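PDB 4HYQ: phospholipase A1 from Streptomyces albidoflavus, which catalyses hydrolysis of the sn-1 acyl ester bond of glycerophospholipids, releasing a fatty acid and a 2-acyl lysophospholipid. Local coordinates for residues A[5-10]-A[34-39]; A[85-90]-A[107-112]; A[116-121]-A[172-177]; A[123-128]-A[182-187]. One frame throughout, in Å; residues are numbered along the deposited sequence.

How the contacts relate
From the N terminus, contact 1 closes first: strand 4-9 is covered by helix 35-43, and the chain then runs into the edge strand 47-50. Contact 2 follows in series and folds helix 99-115 back onto the start of helix 87-96. Contacts 3 and 4 cross, their segments alternating along the chain: helix 117-131 packs by its start on helix 158-181 and by its later part on the turn into strand 185-187. They adjoin through Ile-175 and Tyr-125. Contact 2 meets contact 3 where Phe-112 packs on Arg-120, whereas contact 4 reaches contact 1 through Val-128 on Leu-8. Contacts 1 and 4 tie helices to the five-stranded parallel sheet; contacts 2 and 3 join helix to helix.

Contact 1 of 4, residues A[5-10]-A[34-39]; sequences YVALGD and AYPALW
Tyr-5, Ala-7, Pro-36 and Trp-39 join a strand to its covering helix in the beta-alpha-beta crossover 4-9, 35-43, 47-50 of this SGNH-hydrolase fold. The short segments run nearly antiparallel, at 169°, and the first carries the Gly-Asp of the Gly-Asp-Ser sequence that marks the GDSL family.

The aromatic part is an edge-to-face pair. Trp-39 turns the edge of its six-membered ring toward the face of Tyr-5, with planes at 68° and centroids 5.0 Å apart; CE3 of Trp-39 comes nearest, 3.6 Å from CD2 of Tyr-5. Tyr-5 has CG anti to its backbone N (chi1 168°), which starts its ring toward the helix. Set edge against face, the rings fill the strand-helix layer.

Aliphatic packing follows. Ala-7 CB lies only 3.4 Å from Pro-36 CB, tight for two carbons, and the small alanine lets the proline ring settle close to the sheet. Pro-36 CB also lies 3.3 Å from Tyr-5 OH, a hydroxyl that shares a hydrogen bond with Ser-77 OG.

The polar link is indirect. Tyr-35 OH, also bonded to Ser-13 OG, lies 2.9 Å from a water oxygen, and that water donates to Leu-8 O at 2.8 Å.

Contact 2 of 4, residues A[85-90]-A[107-112]; sequences AGFADV and NTAKAF
Ala-85 and Ala-109 bring their CA atoms within 5.5 Å of each other, where the turn entering helix 87-96 passes alongside helix 99-115, the two helices running in roughly opposite directions. Gly-86 holds the N-cap position with a positive phi of 66°, a conformation that glycine adopts easily.

No hydrogen bond joins the segments; carbon meets carbon, and one backbone oxygen touches a methyl. The methyl of Ala-109 is the meeting point: its CB lies 3.6 Å from the carbonyl oxygen of Ala-85, 3.7 Å from Phe-87 CE2 and 3.7 Å from Val-90 CG2. A residue this small allows the helix backbone to come close to the turn. Phe-87 approaches with the far part of its ring, CE2 and then CZ, and also packs on Ala-167 and Leu-171 of helix 158-181. Phe-112 has CG anti to its backbone N (chi1 173°) and reaches over to Ala-85, with CD2 3.5 Å from the CA and 3.7 Å from the CB.

The nearest atoms of the Phe-87 side chain and a bound pentaethylene glycol, probably from the crystallisation liquor though such molecules often mark pockets, are about 3 Å apart. An Asp-89 to Arg-105 salt bridge also ties these helices. Ala-85 directly follows a Gly-Gly-Asn-Asp sequence that matches block III of SGNH hydrolases, and the contact forms the base of the antiparallel helical hairpin after it.

Contact 3 of 4, residues A[116-121]-A[172-177]; sequences TLPGRL and NSVISK
Val-174 meets Leu-117, Pro-118 and Leu-121 where helix 158-181 packs against the beginning of helix 117-131. The short helical segments run in broadly the same direction, crossing at -37° with their axes 10.2 Å apart at the closest.

The side chain of Val-174 sets out toward the other helix, and at CB it forks. CG1, anti to the backbone N (chi1 166°), is the branch that touches. It lies 3.8 Å from Pro-118 CG, the two side chains crossing at about a right angle, and 4.0 Å from Leu-121 CD1; Leu-117 CD2 is a looser neighbour at 4.5 Å. Valine suits the place because branching at CB puts both methyls close to the backbone, so CG1 reaches Pro-118 without a long flexible chain. Leu-121 CD1 touches a second residue as well, Ile-175 CG1, at 4.0 Å. Pro-118 fits the first turn of its helix, where its missing N-H costs no helical hydrogen bond.

No hydrogen bond crosses between the segments. With only aliphatic methyl and methylene carbons touching, cohesion probably comes from close fit and the burial of apolar surface, so it depends little on the direction of any single bond.

Contact 4 of 4, residues A[123-128]-A[182-187]; sequences SVYSQV and HGYAYG
Tyr-125, His-182 and Tyr-184 form an aromatic cluster between helix 117-131 and the turn from helix 158-181 into strand 185-187, an edge strand of the parallel sheet in this SGNH-hydrolase fold. Gly-183 makes the turn, a Schellman motif whose positive phi is easy for a glycine.

Tyr-125 meets His-182 in two ways. Its CB sits over the centre of the imidazole in a CH-pi contact, 3.5 Å from the centroid, and the edge of its phenol ring is turned toward the face of the same imidazole in an edge-to-face pair with planes at 77°. Tyr-125 CB also lies 3.5 Å from Tyr-184 CE1, and Tyr-125 CG, anti to the carbonyl carbon (chi1 -67°), starts the ring 3.7 Å from that CE1. Within the turn, His-182 CB lies over the centre of the Tyr-184 ring.

The polar ends fix these rings. Tyr-184 OH donates to the carbonyl oxygen of Tyr-125 at 2.6 Å, a short bond with a C=O...O angle of 136° and the donor tilted from the carbonyl plane. A phenol suits the place: its flat ring packs against Tyr-125 while its hydroxyl reaches the helix backbone. His-182 NE2 is hydrogen-bonded to Asp-122 OD1, a partner that may favour the protonated imidazole. Ser-126 OG lies in the imidazole plane at its edge, 3.2 Å from His-182 CE1, while making its own hydrogen bond to Asp-122 O. On the other imidazole nitrogen, His-182 ND1 lies 2.7 Å from a water oxygen, and this water donates weakly to Tyr-125 O at 3.4 Å.

Contact 1 of 4, residues A[5-10]-A[34-39]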
# COMPACT_ATOMS: atom_id res chain seq x y z
N TYR A 5 12.81 1.57 -14.15
CA TYR A 5 12.03 1.67 -12.92
C TYR A 5 10.90 0.66 -13.05
O TYR A 5 10.19 0.66 -14.06
CB TYR A 5 11.47 3.09 -12.76
CG TYR A 5 10.41 3.24 -11.68
CD1 TYR A 5 10.49 2.52 -10.48
CD2 TYR A 5 9.36 4.14 -11.84
CE1 TYR A 5 9.54 2.69 -9.46
CE2 TYR A 5 8.41 4.32 -10.83
CZ TYR A 5 8.50 3.61 -9.66
OH TYR A 5 7.57 3.83 -8.68
N VAL A 6 10.76 -0.21 -12.06
CA VAL A 6 9.67 -1.19 -12.06
C VAL A 6 8.84 -0.92 -10.81
O VAL A 6 9.37 -0.89 -9.70
CB VAL A 6 10.21 -2.65 -12.04
CG1 VAL A 6 9.05 -3.64 -11.98
CG2 VAL A 6 11.02 -2.92 -13.32
N ALA A 7 7.54 -0.69 -10.99
CA ALA A 7 6.63 -0.42 -9.88
C ALA A 7 5.72 -1.62 -9.64
O ALA A 7 4.85 -1.95 -10.44
CB ALA A 7 5.79 0.84 -10.19
N LEU A 8 5.94 -2.26 -8.49
CA LEU A 8 5.22 -3.47 -8.09
C LEU A 8 4.22 -3.21 -6.99
O LEU A 8 4.26 -2.19 -6.31
CB LEU A 8 6.21 -4.48 -7.50
CG LEU A 8 7.48 -4.82 -8.27
CD1 LEU A 8 8.44 -5.63 -7.37
CD2 LEU A 8 7.10 -5.63 -9.51
N GLY A 9 3.32 -4.16 -6.80
CA GLY A 9 2.42 -4.02 -5.67
C GLY A 9 0.94 -4.18 -5.85
O GLY A 9 0.45 -4.74 -6.83
N ASP A 10 0.23 -3.68 -4.84
CA ASP A 10 -1.22 -3.74 -4.80
C ASP A 10 -1.90 -2.42 -5.15
O ASP A 10 -1.31 -1.55 -5.80
CB ASP A 10 -1.71 -4.26 -3.43
CG ASP A 10 -1.17 -3.44 -2.26
OD1 ASP A 10 -0.85 -2.24 -2.45
OD2 ASP A 10 -1.10 -3.99 -1.14
N ALA A 34 -1.20 7.79 -9.95
CA ALA A 34 -0.56 7.00 -8.89
C ALA A 34 0.90 7.46 -8.76
O ALA A 34 1.50 7.87 -9.75
CB ALA A 34 -0.60 5.52 -9.23
N TYR A 35 1.48 7.34 -7.57
CA TYR A 35 2.86 7.79 -7.37
C TYR A 35 3.92 7.23 -8.34
O TYR A 35 4.83 7.96 -8.72
CB TYR A 35 3.29 7.60 -5.89
CG TYR A 35 3.62 6.19 -5.47
CD1 TYR A 35 4.88 5.64 -5.74
CD2 TYR A 35 2.67 5.39 -4.84
CE1 TYR A 35 5.18 4.33 -5.39
CE2 TYR A 35 2.96 4.07 -4.49
CZ TYR A 35 4.22 3.55 -4.77
OH TYR A 35 4.50 2.24 -4.49
N PRO A 36 3.82 5.96 -8.78
CA PRO A 36 4.86 5.49 -9.70
C PRO A 36 4.84 6.24 -11.03
O PRO A 36 5.89 6.59 -11.59
CB PRO A 36 4.53 4.01 -9.91
CG PRO A 36 3.76 3.64 -8.66
CD PRO A 36 2.89 4.86 -8.45
N ALA A 37 3.64 6.50 -11.53
CA ALA A 37 3.49 7.21 -12.79
C ALA A 37 3.92 8.66 -12.63
O ALA A 37 4.55 9.22 -13.53
CB ALA A 37 2.05 7.13 -13.28
N LEU A 38 3.56 9.26 -11.49
CA LEU A 38 3.96 10.65 -11.23
C LEU A 38 5.48 10.73 -11.16
O LEU A 38 6.09 11.65 -11.73
CB LEU A 38 3.37 11.17 -9.91
CG LEU A 38 1.83 11.22 -9.82
CD1 LEU A 38 1.40 11.65 -8.42
CD2 LEU A 38 1.28 12.17 -10.86
N TRP A 39 6.11 9.78 -10.48
CA TRP A 39 7.56 9.80 -10.35
C TRP A 39 8.25 9.59 -11.71
O TRP A 39 9.21 10.29 -12.04
CB TRP A 39 8.04 8.73 -9.37
CG TRP A 39 9.52 8.83 -9.06
CD1 TRP A 39 10.10 9.55 -8.05
CD2 TRP A 39 10.59 8.24 -9.79
NE1 TRP A 39 11.47 9.44 -8.11
CE2 TRP A 39 11.80 8.64 -9.17
CE3 TRP A 39 10.65 7.41 -10.92
CZ2 TRP A 39 13.05 8.23 -9.64
CZ3 TRP A 39 11.90 7.01 -11.39
CH2 TRP A 39 13.08 7.42 -10.75
O HOH W 1 5.07 0.48 -6.69

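Contact 2 of 4, residues A[85-90]-A[107-112]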
# COMPACT_ATOMS: atom_id res chain seq x y z
N ALA A 85 -3.00 -10.46 4.52
CA ALA A 85 -3.53 -10.46 5.88
C ALA A 85 -5.04 -10.25 5.93
O ALA A 85 -5.61 -10.16 7.03
CB ALA A 85 -2.83 -9.41 6.72
N GLY A 86 -5.67 -10.17 4.76
CA GLY A 86 -7.11 -10.01 4.66
C GLY A 86 -7.71 -8.71 5.16
O GLY A 86 -8.84 -8.68 5.64
N PHE A 87 -6.99 -7.60 5.02
CA PHE A 87 -7.56 -6.37 5.54
C PHE A 87 -8.82 -5.87 4.86
O PHE A 87 -9.62 -5.17 5.48
CB PHE A 87 -6.46 -5.30 5.66
CG PHE A 87 -5.61 -5.50 6.89
CD1 PHE A 87 -4.25 -5.73 6.80
CD2 PHE A 87 -6.21 -5.54 8.15
CE1 PHE A 87 -3.49 -6.02 7.94
CE2 PHE A 87 -5.47 -5.83 9.29
CZ PHE A 87 -4.11 -6.07 9.18
N ALA A 88 -9.05 -6.26 3.60
CA ALA A 88 -10.28 -5.85 2.94
C ALA A 88 -11.45 -6.58 3.63
O ALA A 88 -12.50 -5.99 3.86
CB ALA A 88 -10.24 -6.22 1.46
N ASP A 89 -11.26 -7.85 3.96
CA ASP A 89 -12.29 -8.63 4.66
C ASP A 89 -12.46 -8.05 6.07
O ASP A 89 -13.56 -8.00 6.60
CB ASP A 89 -11.89 -10.11 4.77
CG ASP A 89 -13.00 -10.97 5.39
OD1 ASP A 89 -14.11 -11.00 4.81
OD2 ASP A 89 -12.78 -11.60 6.44
N VAL A 90 -11.35 -7.64 6.68
CA VAL A 90 -11.42 -7.04 8.01
C VAL A 90 -12.29 -5.78 7.96
O VAL A 90 -13.17 -5.58 8.81
CB VAL A 90 -10.02 -6.66 8.54
CG1 VAL A 90 -10.13 -5.78 9.77
CG2 VAL A 90 -9.22 -7.94 8.86
N ASN A 107 -8.07 -9.00 15.34
CA ASN A 107 -7.08 -9.80 16.07
C ASN A 107 -6.59 -11.01 15.29
O ASN A 107 -5.42 -11.38 15.38
CB ASN A 107 -7.62 -10.23 17.43
CG ASN A 107 -7.70 -9.07 18.41
OD1 ASN A 107 -7.03 -8.06 18.24
ND2 ASN A 107 -8.52 -9.23 19.45
N THR A 108 -7.48 -11.62 14.51
CA THR A 108 -7.09 -12.76 13.70
C THR A 108 -6.12 -12.27 12.62
O THR A 108 -5.15 -12.96 12.30
CB THR A 108 -8.32 -13.42 13.03
OG1 THR A 108 -9.12 -14.05 14.03
CG2 THR A 108 -7.89 -14.45 12.02
N ALA A 109 -6.37 -11.07 12.08
CA ALA A 109 -5.49 -10.50 11.06
C ALA A 109 -4.12 -10.19 11.67
O ALA A 109 -3.08 -10.49 11.07
CB ALA A 109 -6.11 -9.22 10.49
N LYS A 110 -4.11 -9.59 12.86
CA LYS A 110 -2.85 -9.26 13.52
C LYS A 110 -2.03 -10.51 13.79
O LYS A 110 -0.80 -10.48 13.68
CB LYS A 110 -3.11 -8.50 14.82
CG LYS A 110 -3.74 -7.13 14.58
CD LYS A 110 -4.11 -6.43 15.86
CE LYS A 110 -2.88 -5.91 16.58
NZ LYS A 110 -3.27 -5.22 17.84
N ALA A 111 -2.69 -11.62 14.12
CA ALA A 111 -1.96 -12.86 14.40
C ALA A 111 -1.27 -13.35 13.13
O ALA A 111 -0.16 -13.88 13.19
CB ALA A 111 -2.90 -13.93 14.94
N PHE A 112 -1.93 -13.19 11.99
CA PHE A 112 -1.38 -13.60 10.70
C PHE A 112 -0.20 -12.71 10.35
O PHE A 112 0.82 -13.18 9.84
CB PHE A 112 -2.45 -13.48 9.61
CG PHE A 112 -1.94 -13.73 8.21
CD1 PHE A 112 -2.05 -14.99 7.63
CD2 PHE A 112 -1.34 -12.70 7.48
CE1 PHE A 112 -1.57 -15.22 6.34
CE2 PHE A 112 -0.86 -12.92 6.19
CZ PHE A 112 -0.98 -14.19 5.62

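Contact 3 of 4, residues A[116-121]-A[172-177]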
# COMPACT_ATOMS: atom_id res chain seq x y z
N THR A 116 2.75 -15.24 10.00
CA THR A 116 2.82 -15.74 8.65
C THR A 116 3.32 -14.77 7.59
O THR A 116 4.04 -15.16 6.66
CB THR A 116 1.45 -16.27 8.22
OG1 THR A 116 0.98 -17.19 9.21
CG2 THR A 116 1.52 -16.96 6.88
N LEU A 117 2.94 -13.51 7.71
CA LEU A 117 3.36 -12.54 6.72
C LEU A 117 4.88 -12.37 6.58
O LEU A 117 5.38 -12.23 5.47
CB LEU A 117 2.72 -11.18 7.01
CG LEU A 117 3.01 -10.10 5.97
CD1 LEU A 117 2.48 -10.52 4.59
CD2 LEU A 117 2.37 -8.80 6.42
N PRO A 118 5.63 -12.37 7.69
CA PRO A 118 7.08 -12.19 7.52
C PRO A 118 7.71 -13.14 6.50
O PRO A 118 8.52 -12.71 5.66
CB PRO A 118 7.63 -12.40 8.93
CG PRO A 118 6.53 -11.89 9.79
CD PRO A 118 5.30 -12.49 9.13
N GLY A 119 7.35 -14.41 6.56
CA GLY A 119 7.91 -15.39 5.63
C GLY A 119 7.56 -15.12 4.19
O GLY A 119 8.40 -15.29 3.29
N ARG A 120 6.32 -14.69 3.94
CA ARG A 120 5.89 -14.39 2.59
C ARG A 120 6.61 -13.16 2.07
O ARG A 120 6.99 -13.12 0.90
CB ARG A 120 4.38 -14.17 2.53
CG ARG A 120 3.60 -15.37 3.00
CD ARG A 120 2.15 -15.22 2.62
NE ARG A 120 1.35 -16.35 3.05
CZ ARG A 120 0.03 -16.42 2.89
NH1 ARG A 120 -0.61 -15.41 2.31
NH2 ARG A 120 -0.64 -17.48 3.32
N LEU A 121 6.77 -12.15 2.92
CA LEU A 121 7.48 -10.94 2.51
C LEU A 121 8.94 -11.29 2.20
O LEU A 121 9.50 -10.79 1.22
CB LEU A 121 7.41 -9.87 3.60
CG LEU A 121 6.05 -9.23 3.90
CD1 LEU A 121 6.21 -8.20 4.99
CD2 LEU A 121 5.52 -8.53 2.64
N ASN A 172 2.90 -2.30 9.50
CA ASN A 172 4.01 -1.44 9.09
C ASN A 172 5.29 -1.80 9.84
O ASN A 172 6.39 -1.67 9.30
CB ASN A 172 3.67 0.03 9.31
CG ASN A 172 2.69 0.56 8.28
OD1 ASN A 172 2.69 0.09 7.13
ND2 ASN A 172 1.88 1.54 8.66
N SER A 173 5.14 -2.27 11.07
CA SER A 173 6.31 -2.66 11.85
C SER A 173 6.97 -3.88 11.20
O SER A 173 8.20 -3.93 11.03
CB SER A 173 5.90 -2.99 13.29
OG SER A 173 6.99 -3.49 14.03
N VAL A 174 6.16 -4.86 10.82
CA VAL A 174 6.67 -6.07 10.18
C VAL A 174 7.33 -5.73 8.85
O VAL A 174 8.41 -6.24 8.52
CB VAL A 174 5.54 -7.10 9.93
CG1 VAL A 174 6.02 -8.19 8.97
CG2 VAL A 174 5.11 -7.74 11.24
N ILE A 175 6.67 -4.88 8.06
CA ILE A 175 7.22 -4.49 6.77
C ILE A 175 8.54 -3.73 6.93
O ILE A 175 9.52 -4.02 6.23
CB ILE A 175 6.23 -3.60 5.99
CG1 ILE A 175 5.03 -4.44 5.55
CG2 ILE A 175 6.93 -2.95 4.79
CD1 ILE A 175 3.82 -3.60 5.07
N SER A 176 8.58 -2.77 7.83
CA SER A 176 9.80 -1.98 8.01
C SER A 176 10.97 -2.86 8.43
O SER A 176 12.09 -2.68 7.94
CB SER A 176 9.58 -0.88 9.05
OG SER A 176 9.16 -1.42 10.29
N LYS A 177 10.72 -3.82 9.31
CA LYS A 177 11.78 -4.71 9.76
C LYS A 177 12.24 -5.62 8.63
O LYS A 177 13.44 -5.83 8.45
CB LYS A 177 11.31 -5.53 10.95
CG LYS A 177 11.13 -4.69 12.20
CD LYS A 177 10.50 -5.49 13.34
CE LYS A 177 10.42 -4.65 14.61
NZ LYS A 177 9.85 -5.44 15.74

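Contact 4 of 4, residues A[123-128]-A[182-187]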
# COMPACT_ATOMS: atom_id res chain seq x y z
N SER A 123 10.11 -14.03 1.04
CA SER A 123 10.08 -14.70 -0.25
C SER A 123 9.98 -13.69 -1.40
O SER A 123 10.70 -13.80 -2.40
CB SER A 123 8.90 -15.68 -0.28
OG SER A 123 8.80 -16.32 -1.54
N VAL A 124 9.09 -12.72 -1.28
CA VAL A 124 8.96 -11.72 -2.33
C VAL A 124 10.21 -10.84 -2.41
O VAL A 124 10.75 -10.62 -3.49
CB VAL A 124 7.73 -10.79 -2.09
CG1 VAL A 124 7.70 -9.67 -3.11
CG2 VAL A 124 6.45 -11.61 -2.18
N TYR A 125 10.67 -10.36 -1.25
CA TYR A 125 11.83 -9.47 -1.23
C TYR A 125 13.08 -10.16 -1.78
O TYR A 125 13.85 -9.56 -2.52
CB TYR A 125 12.10 -8.96 0.20
CG TYR A 125 11.05 -8.03 0.80
CD1 TYR A 125 9.79 -7.87 0.22
CD2 TYR A 125 11.30 -7.37 2.00
CE1 TYR A 125 8.80 -7.06 0.83
CE2 TYR A 125 10.33 -6.56 2.62
CZ TYR A 125 9.08 -6.42 2.03
OH TYR A 125 8.13 -5.69 2.70
N SER A 126 13.28 -11.42 -1.43
CA SER A 126 14.45 -12.14 -1.93
C SER A 126 14.41 -12.36 -3.43
O SER A 126 15.43 -12.24 -4.11
CB SER A 126 14.59 -13.48 -1.21
OG SER A 126 15.03 -13.26 0.12
N GLN A 127 13.23 -12.69 -3.97
CA GLN A 127 13.11 -12.91 -5.40
C GLN A 127 13.27 -11.62 -6.20
O GLN A 127 13.77 -11.63 -7.31
CB GLN A 127 11.77 -13.57 -5.74
CG GLN A 127 11.66 -15.02 -5.29
CD GLN A 127 12.73 -15.91 -5.90
OE1 GLN A 127 13.02 -15.85 -7.11
NE2 GLN A 127 13.33 -16.76 -5.07
N VAL A 128 12.82 -10.50 -5.64
CA VAL A 128 12.97 -9.22 -6.32
C VAL A 128 14.47 -8.95 -6.50
O VAL A 128 14.92 -8.58 -7.58
CB VAL A 128 12.34 -8.07 -5.51
CG1 VAL A 128 12.82 -6.73 -6.02
CG2 VAL A 128 10.81 -8.15 -5.60
N HIS A 182 16.67 -6.70 4.37
CA HIS A 182 17.10 -6.91 2.99
C HIS A 182 17.86 -5.70 2.42
O HIS A 182 18.20 -5.68 1.24
CB HIS A 182 15.89 -7.21 2.09
CG HIS A 182 15.24 -8.54 2.35
ND1 HIS A 182 15.38 -9.62 1.50
CD2 HIS A 182 14.44 -8.96 3.36
CE1 HIS A 182 14.69 -10.64 1.97
NE2 HIS A 182 14.11 -10.26 3.10
N GLY A 183 18.09 -4.68 3.25
CA GLY A 183 18.80 -3.50 2.78
C GLY A 183 17.94 -2.62 1.89
O GLY A 183 18.45 -1.84 1.07
N TYR A 184 16.63 -2.77 2.02
CA TYR A 184 15.67 -1.98 1.25
C TYR A 184 15.27 -0.75 2.04
O TYR A 184 15.31 -0.77 3.27
CB TYR A 184 14.40 -2.80 0.99
CG TYR A 184 14.58 -4.01 0.13
CD1 TYR A 184 13.53 -4.91 -0.05
CD2 TYR A 184 15.75 -4.23 -0.60
CE1 TYR A 184 13.63 -5.98 -0.92
CE2 TYR A 184 15.87 -5.29 -1.48
CZ TYR A 184 14.80 -6.16 -1.65
OH TYR A 184 14.88 -7.19 -2.58
N ALA A 185 14.89 0.31 1.33
CA ALA A 185 14.43 1.52 2.00
C ALA A 185 13.00 1.26 2.45
O ALA A 185 12.29 0.46 1.83
CB ALA A 185 14.45 2.70 1.04
N TYR A 186 12.60 1.89 3.55
CA TYR A 186 11.23 1.78 4.04
C TYR A 186 10.62 3.17 3.91
O TYR A 186 11.17 4.14 4.44
CB TYR A 186 11.17 1.36 5.51
CG TYR A 186 9.77 1.48 6.09
CD1 TYR A 186 8.73 0.64 5.67
CD2 TYR A 186 9.48 2.46 7.04
CE1 TYR A 186 7.42 0.78 6.19
CE2 TYR A 186 8.18 2.60 7.57
CZ TYR A 186 7.17 1.76 7.14
OH TYR A 186 5.90 1.91 7.67
N GLY A 187 9.50 3.25 3.20
CA GLY A 187 8.82 4.53 3.03
C GLY A 187 7.77 4.68 4.12
O GLY A 187 6.80 3.92 4.15
O HOH W 2 16.84 -9.50 -0.81